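Local coordinates for phosphoribosylaminoimidazole-succinocarboxamide synthase (Pyrococcus horikoshii, PDB 4O7Z), which catalyses the ATP-dependent joining of L-aspartate to the carboxylate of 5-amino-1-(5-phosphoribosyl)imidazole-4-carboxylate, forming SAICAR in de novo purine biosynthesis, at residues V95-L100 and L171-L176; P87-V92 and K175-K180; D20-M25 and H68-A73. All coordinates share one frame; numbering follows the deposited sequence.

Contact 1 of 3, residues V95-L100 and L171-L176. With 5GP (guanosine-5'-monophosphate), chain B.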
loop_
_atom_site.group_PDB
_atom_site.type_symbol
_atom_site.label_atom_id
_atom_site.label_comp_id
_atom_site.label_asym_id
_atom_site.label_seq_id
_atom_site.Cartn_x
_atom_site.Cartn_y
_atom_site.Cartn_z
ATOM N N VAL A 95 -11.947 -2.566 12.902
ATOM C CA VAL A 95 -11.936 -3.990 13.220
ATOM C C VAL A 95 -11.431 -4.786 12.005
ATOM O O VAL A 95 -11.755 -4.466 10.854
ATOM C CB VAL A 95 -13.341 -4.462 13.669
ATOM C CG1 VAL A 95 -13.412 -5.974 13.802
ATOM C CG2 VAL A 95 -13.705 -3.807 15.000
ATOM N N VAL A 96 -10.596 -5.788 12.258
ATOM C CA VAL A 96 -10.031 -6.595 11.188
ATOM C C VAL A 96 -11.153 -7.407 10.497
ATOM O O VAL A 96 -11.936 -8.137 11.156
ATOM C CB VAL A 96 -8.890 -7.481 11.733
ATOM C CG1 VAL A 96 -8.389 -8.469 10.692
ATOM C CG2 VAL A 96 -7.732 -6.612 12.219
ATOM N N ALA A 97 -11.265 -7.217 9.184
ATOM C CA ALA A 97 -12.216 -7.973 8.334
ATOM C C ALA A 97 -11.793 -7.813 6.876
ATOM O O ALA A 97 -10.989 -6.947 6.555
ATOM C CB ALA A 97 -13.645 -7.469 8.548
ATOM N N GLY A 98 -12.305 -8.658 5.993
ATOM C CA GLY A 98 -12.043 -8.526 4.541
ATOM C C GLY A 98 -10.588 -8.598 4.107
ATOM O O GLY A 98 -9.831 -9.454 4.563
ATOM N N SER A 99 -10.176 -7.691 3.236
ATOM C CA SER A 99 -8.807 -7.751 2.673
ATOM C C SER A 99 -7.682 -7.537 3.697
ATOM O O SER A 99 -6.539 -7.905 3.453
ATOM C CB SER A 99 -8.644 -6.752 1.505
ATOM O OG SER A 99 -8.469 -5.434 2.014
ATOM N N LEU A 100 -8.003 -6.919 4.826
ATOM C CA LEU A 100 -7.006 -6.661 5.864
ATOM C C LEU A 100 -6.400 -7.947 6.462
ATOM O O LEU A 100 -5.234 -7.966 6.894
ATOM C CB LEU A 100 -7.575 -5.731 6.938
ATOM C CG LEU A 100 -6.584 -5.219 7.980
ATOM C CD1 LEU A 100 -5.432 -4.426 7.360
ATOM C CD2 LEU A 100 -7.306 -4.398 9.039
ATOM N N LEU A 171 -18.997 -0.197 13.894
ATOM C CA LEU A 171 -18.514 0.213 12.591
ATOM C C LEU A 171 -17.148 -0.441 12.401
ATOM O O LEU A 171 -16.133 -0.009 12.957
ATOM C CB LEU A 171 -18.466 1.742 12.466
ATOM C CG LEU A 171 -17.945 2.347 11.145
ATOM C CD1 LEU A 171 -18.791 1.955 9.946
ATOM C CD2 LEU A 171 -17.871 3.863 11.287
ATOM N N VAL A 172 -17.153 -1.513 11.618
ATOM C CA VAL A 172 -15.981 -2.349 11.406
ATOM C C VAL A 172 -14.966 -1.641 10.483
ATOM O O VAL A 172 -13.792 -1.456 10.860
ATOM C CB VAL A 172 -16.442 -3.703 10.831
ATOM C CG1 VAL A 172 -15.270 -4.524 10.295
ATOM C CG2 VAL A 172 -17.250 -4.466 11.885
ATOM N N ASP A 173 -15.434 -1.251 9.288
ATOM C CA ASP A 173 -14.661 -0.468 8.327
ATOM C C ASP A 173 -15.633 0.162 7.327
ATOM O O ASP A 173 -16.834 -0.123 7.354
ATOM C CB ASP A 173 -13.608 -1.339 7.598
ATOM C CG ASP A 173 -14.228 -2.533 6.862
ATOM O OD1 ASP A 173 -15.319 -2.376 6.282
ATOM O OD2 ASP A 173 -13.636 -3.641 6.873
ATOM N N PHE A 174 -15.122 0.993 6.431
ATOM C CA PHE A 174 -15.979 1.586 5.410
ATOM C C PHE A 174 -15.154 2.274 4.324
ATOM O O PHE A 174 -13.978 2.586 4.522
ATOM C CB PHE A 174 -16.979 2.572 6.046
ATOM C CG PHE A 174 -16.330 3.743 6.752
ATOM C CD1 PHE A 174 -16.149 4.952 6.094
ATOM C CD2 PHE A 174 -15.910 3.635 8.065
ATOM C CE1 PHE A 174 -15.556 6.040 6.725
ATOM C CE2 PHE A 174 -15.312 4.720 8.715
ATOM C CZ PHE A 174 -15.136 5.928 8.045
ATOM N N LYS A 175 -15.786 2.530 3.188
ATOM C CA LYS A 175 -15.125 3.176 2.073
ATOM C C LYS A 175 -15.749 4.563 1.800
ATOM O O LYS A 175 -16.990 4.718 1.768
ATOM C CB LYS A 175 -15.187 2.275 0.848
ATOM C CG LYS A 175 -14.406 2.761 -0.365
ATOM C CD LYS A 175 -15.261 3.580 -1.315
ATOM C CE LYS A 175 -16.184 2.679 -2.145
ATOM N NZ LYS A 175 -17.105 3.530 -2.948
ATOM N N LEU A 176 -14.863 5.549 1.601
ATOM C CA LEU A 176 -15.229 6.892 1.185
ATOM C C LEU A 176 -14.608 7.290 -0.147
ATOM O O LEU A 176 -13.530 6.819 -0.525
ATOM C CB LEU A 176 -14.759 7.925 2.216
ATOM C CG LEU A 176 -15.311 7.839 3.644
ATOM C CD1 LEU A 176 -14.604 8.891 4.474
ATOM C CD2 LEU A 176 -16.832 7.983 3.714
HETATM P P 5GP B . -12.042 -4.645 1.783
HETATM O O1P 5GP B . -10.708 -4.020 1.455
HETATM O O2P 5GP B . -12.058 -5.430 3.072
HETATM O O3P 5GP B . -12.691 -5.368 0.636
HETATM O "O5'" 5GP B . -13.050 -3.419 2.024
HETATM C "C5'" 5GP B . -12.993 -2.563 3.173
HETATM C "C4'" 5GP B . -14.284 -1.760 3.349
HETATM O "O4'" 5GP B . -14.475 -0.812 2.295
HETATM C "C3'" 5GP B . -15.531 -2.640 3.345
HETATM O "O3'" 5GP B . -16.489 -2.061 4.226
HETATM C "C2'" 5GP B . -16.081 -2.544 1.947
HETATM O "O2'" 5GP B . -17.504 -2.716 1.992
HETATM C "C1'" 5GP B . -15.622 -1.153 1.502
HETATM N N9 5GP B . -15.229 -1.201 0.071
HETATM C C8 5GP B . -13.970 -1.235 -0.435
HETATM N N7 5GP B . -13.992 -1.293 -1.791
HETATM C C5 5GP B . -15.286 -1.287 -2.168
HETATM C C6 5GP B . -16.023 -1.328 -3.455
HETATM O O6 5GP B . -15.397 -1.377 -4.534
HETATM N N1 5GP B . -17.366 -1.311 -3.422
HETATM C C2 5GP B . -18.067 -1.256 -2.262
HETATM N N2 5GP B . -19.429 -1.237 -2.315
HETATM N N3 5GP B . -17.455 -1.222 -1.038
HETATM C C4 5GP B . -16.101 -1.228 -0.944
HETATM O O HOH W 1 -11.319 -4.052 8.282
#
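With CG1 of Val172 set anti to the backbone N (chi1 168°), this methyl reaches across to Val95 and Ala97, lying 3.9 Å from Val95 CB and 3.8 Å from Ala97 CB. Asp173, next along, has its CG between its own N and carbonyl carbon (chi1 58°), which turns the carboxylate so that one oxygen faces the loop-side water and the other the ribose. A single direct hydrogen bond crosses the contact: Val95 N gives its proton to Val172 O at 3.0 Å, in the carbonyl plane and on a lone pair. Beyond it the chains diverge and a water lies 2.7 Å from Asp173 OD2 and 2.6 Å from Val95 O, within donating distance of both, while Ala97 N makes a weak bond to it.

The two carboxylate oxygens divide their work. Asp173 OD2 faces the water and forms a salt bridge with Arg198, whereas Asp173 OD1 accepts from the ribose O3' of the bound guanosine monophosphate at a very short 2.4 Å. On the other segment the Ser99 N-H points at O2P of the phosphate (2.9 Å), and Ser99 OG donates to O1P (2.7 Å). Gly98, at a positive phi of 60°, brings its CA against O2P. One segment thus holds the phosphate and the other the sugar of the same bound GMP, to which Arg93, Arg198 and Arg214 add hydrogen bonds.

The 95-100 loop follows strand 84-93 and leads toward strand 111-121, on which Val96 and Leu100 pack; Leu100 also touches His135 of the second subunit. Strand 169-180 pairs with strand 197-201, and helix 143-165 packs on the Leu171 and Phe174 side chains.

Contact 2 of 3, residues P87-V92 and K175-K180. With 5GP (guanosine-5'-monophosphate), chain B.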
loop_
_atom_site.group_PDB
_atom_site.type_symbol
_atom_site.label_atom_id
_atom_site.label_comp_id
_atom_site.label_asym_id
_atom_site.label_seq_id
_atom_site.Cartn_x
_atom_site.Cartn_y
_atom_site.Cartn_z
ATOM N N PRO A 87 -9.363 10.083 -8.042
ATOM C CA PRO A 87 -9.531 8.671 -8.390
ATOM C C PRO A 87 -9.051 7.790 -7.241
ATOM O O PRO A 87 -8.105 7.011 -7.407
ATOM C CB PRO A 87 -8.642 8.511 -9.637
ATOM C CG PRO A 87 -7.577 9.547 -9.470
ATOM C CD PRO A 87 -8.107 10.645 -8.578
ATOM N N LEU A 88 -9.686 7.944 -6.080
ATOM C CA LEU A 88 -9.343 7.187 -4.878
ATOM C C LEU A 88 -10.562 6.554 -4.253
ATOM O O LEU A 88 -11.687 7.034 -4.410
ATOM C CB LEU A 88 -8.732 8.095 -3.812
ATOM C CG LEU A 88 -7.443 8.862 -4.135
ATOM C CD1 LEU A 88 -7.262 9.955 -3.084
ATOM C CD2 LEU A 88 -6.261 7.903 -4.176
ATOM N N GLU A 89 -10.322 5.460 -3.548
ATOM C CA GLU A 89 -11.264 4.959 -2.575
ATOM C C GLU A 89 -10.479 4.974 -1.298
ATOM O O GLU A 89 -9.334 4.491 -1.259
ATOM C CB GLU A 89 -11.698 3.546 -2.925
ATOM C CG GLU A 89 -12.471 3.473 -4.231
ATOM C CD GLU A 89 -12.664 2.043 -4.680
ATOM O OE1 GLU A 89 -13.640 1.788 -5.402
ATOM O OE2 GLU A 89 -11.831 1.176 -4.309
ATOM N N VAL A 90 -11.066 5.579 -0.267
ATOM C CA VAL A 90 -10.385 5.787 1.005
ATOM C C VAL A 90 -11.041 4.896 2.034
ATOM O O VAL A 90 -12.219 5.063 2.341
ATOM C CB VAL A 90 -10.453 7.255 1.453
ATOM C CG1 VAL A 90 -9.686 7.464 2.760
ATOM C CG2 VAL A 90 -9.888 8.166 0.359
ATOM N N VAL A 91 -10.275 3.949 2.570
ATOM C CA VAL A 91 -10.843 2.955 3.461
ATOM C C VAL A 91 -10.389 3.205 4.909
ATOM O O VAL A 91 -9.199 3.308 5.185
ATOM C CB VAL A 91 -10.532 1.503 2.974
ATOM C CG1 VAL A 91 -11.028 0.483 3.984
ATOM C CG2 VAL A 91 -11.200 1.233 1.616
ATOM N N VAL A 92 -11.347 3.334 5.816
ATOM C CA VAL A 92 -11.055 3.397 7.252
ATOM C C VAL A 92 -11.442 2.058 7.922
ATOM O O VAL A 92 -12.503 1.535 7.673
ATOM C CB VAL A 92 -11.764 4.596 7.914
ATOM C CG1 VAL A 92 -11.255 4.809 9.340
ATOM C CG2 VAL A 92 -11.535 5.855 7.091
ATOM N N LYS A 175 -15.786 2.530 3.188
ATOM C CA LYS A 175 -15.125 3.176 2.073
ATOM C C LYS A 175 -15.749 4.563 1.800
ATOM O O LYS A 175 -16.990 4.718 1.768
ATOM C CB LYS A 175 -15.187 2.275 0.848
ATOM C CG LYS A 175 -14.406 2.761 -0.365
ATOM C CD LYS A 175 -15.261 3.580 -1.315
ATOM C CE LYS A 175 -16.184 2.679 -2.145
ATOM N NZ LYS A 175 -17.105 3.530 -2.948
ATOM N N LEU A 176 -14.863 5.549 1.601
ATOM C CA LEU A 176 -15.229 6.892 1.185
ATOM C C LEU A 176 -14.608 7.290 -0.147
ATOM O O LEU A 176 -13.530 6.819 -0.525
ATOM C CB LEU A 176 -14.759 7.925 2.216
ATOM C CG LEU A 176 -15.311 7.839 3.644
ATOM C CD1 LEU A 176 -14.604 8.891 4.474
ATOM C CD2 LEU A 176 -16.832 7.983 3.714
ATOM N N GLU A 177 -15.268 8.215 -0.834
ATOM C CA GLU A 177 -14.667 8.859 -1.996
ATOM C C GLU A 177 -14.824 10.361 -1.856
ATOM O O GLU A 177 -15.661 10.825 -1.085
ATOM C CB GLU A 177 -15.317 8.327 -3.279
ATOM C CG GLU A 177 -15.111 6.821 -3.451
ATOM C CD GLU A 177 -15.696 6.260 -4.738
ATOM O OE1 GLU A 177 -15.850 7.014 -5.713
ATOM O OE2 GLU A 177 -16.017 5.053 -4.780
ATOM N N PHE A 178 -14.024 11.120 -2.597
ATOM C CA PHE A 178 -13.907 12.556 -2.392
ATOM C C PHE A 178 -13.690 13.239 -3.707
ATOM O O PHE A 178 -13.193 12.637 -4.649
ATOM C CB PHE A 178 -12.662 12.887 -1.543
ATOM C CG PHE A 178 -12.759 12.477 -0.098
ATOM C CD1 PHE A 178 -13.231 13.365 0.860
ATOM C CD2 PHE A 178 -12.327 11.206 0.315
ATOM C CE1 PHE A 178 -13.292 13.003 2.207
ATOM C CE2 PHE A 178 -12.397 10.834 1.652
ATOM C CZ PHE A 178 -12.875 11.730 2.595
ATOM N N GLY A 179 -14.028 14.519 -3.751
ATOM C CA GLY A 179 -13.723 15.349 -4.897
ATOM C C GLY A 179 -13.402 16.757 -4.431
ATOM O O GLY A 179 -13.558 17.087 -3.255
ATOM N N LYS A 180 -12.995 17.588 -5.374
ATOM C CA LYS A 180 -12.690 18.980 -5.110
ATOM C C LYS A 180 -13.767 19.890 -5.734
ATOM O O LYS A 180 -14.130 19.723 -6.899
ATOM C CB LYS A 180 -11.279 19.266 -5.637
ATOM C CG LYS A 180 -10.839 20.707 -5.611
ATOM C CD LYS A 180 -9.384 20.854 -5.170
ATOM C CE LYS A 180 -8.379 20.106 -6.025
ATOM N NZ LYS A 180 -7.012 20.324 -5.453
HETATM P P 5GP B . -12.042 -4.645 1.783
HETATM O O1P 5GP B . -10.708 -4.020 1.455
HETATM O O2P 5GP B . -12.058 -5.430 3.072
HETATM O O3P 5GP B . -12.691 -5.368 0.636
HETATM O "O5'" 5GP B . -13.050 -3.419 2.024
HETATM C "C5'" 5GP B . -12.993 -2.563 3.173
HETATM C "C4'" 5GP B . -14.284 -1.760 3.349
HETATM O "O4'" 5GP B . -14.475 -0.812 2.295
HETATM C "C3'" 5GP B . -15.531 -2.640 3.345
HETATM O "O3'" 5GP B . -16.489 -2.061 4.226
HETATM C "C2'" 5GP B . -16.081 -2.544 1.947
HETATM O "O2'" 5GP B . -17.504 -2.716 1.992
HETATM C "C1'" 5GP B . -15.622 -1.153 1.502
HETATM N N9 5GP B . -15.229 -1.201 0.071
HETATM C C8 5GP B . -13.970 -1.235 -0.435
HETATM N N7 5GP B . -13.992 -1.293 -1.791
HETATM C C5 5GP B . -15.286 -1.287 -2.168
HETATM C C6 5GP B . -16.023 -1.328 -3.455
HETATM O O6 5GP B . -15.397 -1.377 -4.534
HETATM N N1 5GP B . -17.366 -1.311 -3.422
HETATM C C2 5GP B . -18.067 -1.256 -2.262
HETATM N N2 5GP B . -19.429 -1.237 -2.315
HETATM N N3 5GP B . -17.455 -1.222 -1.038
HETATM C C4 5GP B . -16.101 -1.228 -0.944
HETATM O O HOH W 2 -12.110 9.828 -4.281
#
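Leu88 O faces the side chain of Glu177, whose CG comes within 3.6 Å, and a water that accepts from Phe178 N lies within donating distance of this carbonyl. Glu89 follows, its CB packed on the aliphatic part of Lys175, 3.8 Å from Lys175 CG. The Glu89 and Glu177 chains run side by side in the same direction, their carboxylate planes 43° apart and Glu89 OE1 4.1 Å from Glu177 OE2. That like-charge approach is probably eased by Lys175 NZ, which forms a salt bridge to Glu177 OE2 (2.6 Å) on the anti side and tilted out of the carboxylate plane, and by Lys122, also bridged to Glu177. Bends at chi2 (-93°) and chi3 (-76°) carry the lysine chain obliquely across Glu89 and set CE over the face of the purine.

Val90 pairs with Leu176 through two backbone bonds, Val90 N to Leu176 O and Leu176 N to Val90 O, both 2.8 Å, an antiparallel hydrogen-bonded pair joining strands 84-93 and 169-180 of the large sheet. Val90 CG2 meets the edge of the Phe178 ring at 3.9 Å from CE2, on the face covered by helix 143-165.

Val91 and Lys175 form the next, non-hydrogen-bonded pair, their side chains on the nucleotide face and crossing at about a right angle. There Val91 CG1 lies 3.7 Å from C5' of the guanosine monophosphate, and Lys175 CB 3.5 Å from its ribose O4'.

Contact 3 of 3, residues D20-M25 and H68-A73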
loop_
_atom_site.group_PDB
_atom_site.type_symbol
_atom_site.label_atom_id
_atom_site.label_comp_id
_atom_site.label_asym_id
_atom_site.label_seq_id
_atom_site.Cartn_x
_atom_site.Cartn_y
_atom_site.Cartn_z
ATOM N N ASP A 20 -23.810 22.415 -14.484
ATOM C CA ASP A 20 -22.452 22.694 -14.012
ATOM C C ASP A 20 -22.286 22.444 -12.520
ATOM O O ASP A 20 -21.229 22.009 -12.074
ATOM C CB ASP A 20 -22.062 24.145 -14.327
ATOM C CG ASP A 20 -22.108 24.453 -15.815
ATOM O OD1 ASP A 20 -21.031 24.486 -16.439
ATOM O OD2 ASP A 20 -23.217 24.646 -16.363
ATOM N N ASP A 21 -23.339 22.729 -11.762
ATOM C CA ASP A 21 -23.258 22.813 -10.314
ATOM C C ASP A 21 -23.702 21.502 -9.651
ATOM O O ASP A 21 -23.367 21.234 -8.494
ATOM C CB ASP A 21 -24.138 23.973 -9.814
ATOM C CG ASP A 21 -24.429 25.024 -10.904
ATOM O OD1 ASP A 21 -25.587 25.085 -11.382
ATOM O OD2 ASP A 21 -23.508 25.783 -11.290
ATOM N N LYS A 22 -24.474 20.698 -10.383
ATOM C CA LYS A 22 -25.123 19.549 -9.788
ATOM C C LYS A 22 -25.468 18.427 -10.756
ATOM O O LYS A 22 -25.544 18.613 -11.967
ATOM C CB LYS A 22 -26.362 19.971 -8.982
ATOM C CG LYS A 22 -27.323 20.895 -9.710
ATOM C CD LYS A 22 -28.430 21.377 -8.786
ATOM C CE LYS A 22 -28.005 22.583 -7.963
ATOM N NZ LYS A 22 -28.018 23.853 -8.751
ATOM N N LEU A 23 -25.655 17.246 -10.189
ATOM C CA LEU A 23 -26.072 16.094 -10.948
ATOM C C LEU A 23 -26.940 15.212 -10.050
ATOM O O LEU A 23 -27.153 15.526 -8.876
ATOM C CB LEU A 23 -24.859 15.353 -11.540
ATOM C CG LEU A 23 -23.990 14.381 -10.740
ATOM C CD1 LEU A 23 -23.382 13.368 -11.701
ATOM C CD2 LEU A 23 -22.906 15.075 -9.921
ATOM N N ILE A 24 -27.460 14.132 -10.620
ATOM C CA ILE A 24 -28.344 13.220 -9.917
ATOM C C ILE A 24 -27.531 11.990 -9.588
ATOM O O ILE A 24 -26.790 11.487 -10.432
ATOM C CB ILE A 24 -29.557 12.805 -10.804
ATOM C CG1 ILE A 24 -30.491 13.993 -11.081
ATOM C CG2 ILE A 24 -30.305 11.604 -10.216
ATOM C CD1 ILE A 24 -30.912 14.788 -9.853
ATOM N N MET A 25 -27.643 11.523 -8.353
ATOM C CA MET A 25 -27.110 10.214 -8.016
ATOM C C MET A 25 -28.296 9.308 -7.726
ATOM O O MET A 25 -29.104 9.588 -6.846
ATOM C CB MET A 25 -26.150 10.281 -6.820
ATOM C CG MET A 25 -25.551 8.938 -6.423
ATOM S SD MET A 25 -24.284 9.073 -5.141
ATOM C CE MET A 25 -25.208 9.779 -3.788
ATOM N N HIS A 68 -21.135 16.296 -0.644
ATOM C CA HIS A 68 -21.781 16.713 -1.880
ATOM C C HIS A 68 -23.294 16.673 -1.833
ATOM O O HIS A 68 -23.957 16.992 -2.828
ATOM C CB HIS A 68 -21.241 15.906 -3.064
ATOM C CG HIS A 68 -21.697 14.456 -3.098
ATOM N ND1 HIS A 68 -21.687 13.723 -4.239
ATOM C CD2 HIS A 68 -22.178 13.617 -2.100
ATOM C CE1 HIS A 68 -22.130 12.487 -3.991
ATOM N NE2 HIS A 68 -22.436 12.412 -2.680
ATOM N N PHE A 69 -23.863 16.289 -0.691
ATOM C CA PHE A 69 -25.317 16.170 -0.602
ATOM C C PHE A 69 -25.996 17.534 -0.731
ATOM O O PHE A 69 -25.714 18.448 0.040
ATOM C CB PHE A 69 -25.746 15.462 0.694
ATOM C CG PHE A 69 -27.246 15.381 0.877
ATOM C CD1 PHE A 69 -28.011 14.483 0.124
ATOM C CD2 PHE A 69 -27.904 16.209 1.804
ATOM C CE1 PHE A 69 -29.391 14.410 0.287
ATOM C CE2 PHE A 69 -29.289 16.138 1.968
ATOM C CZ PHE A 69 -30.030 15.237 1.209
ATOM N N ILE A 70 -26.887 17.667 -1.712
ATOM C CA ILE A 70 -27.678 18.900 -1.865
ATOM C C ILE A 70 -29.147 18.702 -1.464
ATOM O O ILE A 70 -29.680 19.459 -0.654
ATOM C CB ILE A 70 -27.542 19.508 -3.274
ATOM C CG1 ILE A 70 -26.121 20.060 -3.460
ATOM C CG2 ILE A 70 -28.596 20.599 -3.499
ATOM C CD1 ILE A 70 -25.811 20.617 -4.836
ATOM N N GLY A 71 -29.792 17.683 -2.020
ATOM C CA GLY A 71 -31.180 17.395 -1.690
ATOM C C GLY A 71 -31.680 16.074 -2.234
ATOM O O GLY A 71 -30.956 15.363 -2.941
ATOM N N VAL A 72 -32.915 15.729 -1.891
ATOM C CA VAL A 72 -33.558 14.537 -2.453
ATOM C C VAL A 72 -34.368 14.912 -3.695
ATOM O O VAL A 72 -34.913 16.020 -3.794
ATOM C CB VAL A 72 -34.441 13.777 -1.428
ATOM C CG1 VAL A 72 -33.616 13.310 -0.233
ATOM C CG2 VAL A 72 -35.602 14.640 -0.953
ATOM N N ALA A 73 -34.421 13.993 -4.650
ATOM C CA ALA A 73 -35.222 14.178 -5.853
ATOM C C ALA A 73 -36.201 13.009 -6.005
ATOM O O ALA A 73 -36.465 12.546 -7.127
ATOM C CB ALA A 73 -34.325 14.293 -7.074
#
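Loose side-chain packing, Met25 on His68 and Lys22 on Ile70, without a hydrogen bond between the segments, brings strand 22-26 near strand 69-72 in the small antiparallel sheet, where strand 77-81 runs between them. The nearest CA atoms, those of Ile24 and Ala73, are 8.0 Å apart, and the touching parts run 67° from one another.

The inner end is held by Met25 and His68. The extended Met25 chain, CG anti to the backbone N (chi1 -180°), turns only at chi3 (61°), and the sulfur lies at the edge of the imidazole, a Met-aromatic contact with Met25 SD 5.2 Å from the His68 ring centroid. Past the sulfur, the methyl Met25 CE approaches the ring obliquely and comes 4.0 Å from His68 NE2; that nitrogen makes a weak hydrogen bond to Asp190 O. The two side chains cross at about a right angle, and the ring of Phe57 on helix 45-62 meets His68 with its plane steeply turned.

Ile70 and Gly71 together face Ile79, a classic beta bulge in the edge strand. Ile70 itself points toward strand 22-26, and its CD1 rests 4.2 Å from Lys22 CB; Lys22 also packs on Ile79 of the intervening strand. Farther along, Ile24 CD1 meets Ala73 CB at 4.4 Å, past the end of strand 69-72. Phe69 and Val72 turn instead to helix 45-62, their side chains packing on Val54.

Overall arrangement
Contacts 1 and 2 are buried and share strand 169-180, which pairs with strand 84-93 in the large sheet; they meet where Phe174 N probably bonds to Val92 O, and both border the same nucleotide. Their chemistry differs even so: contact 1 joins a loop to the strand by one backbone bond, a water and apolar packing, with the nucleotide gripped by both, whereas contact 2 is regular strand pairing with apolar packing on one face and charged groups beside the purine on the other. Contact 3 lies apart in the small sheet, its centre about 28 Å from that of contact 1, partly exposed, and relies on sparse side-chain packing across an intervening strand.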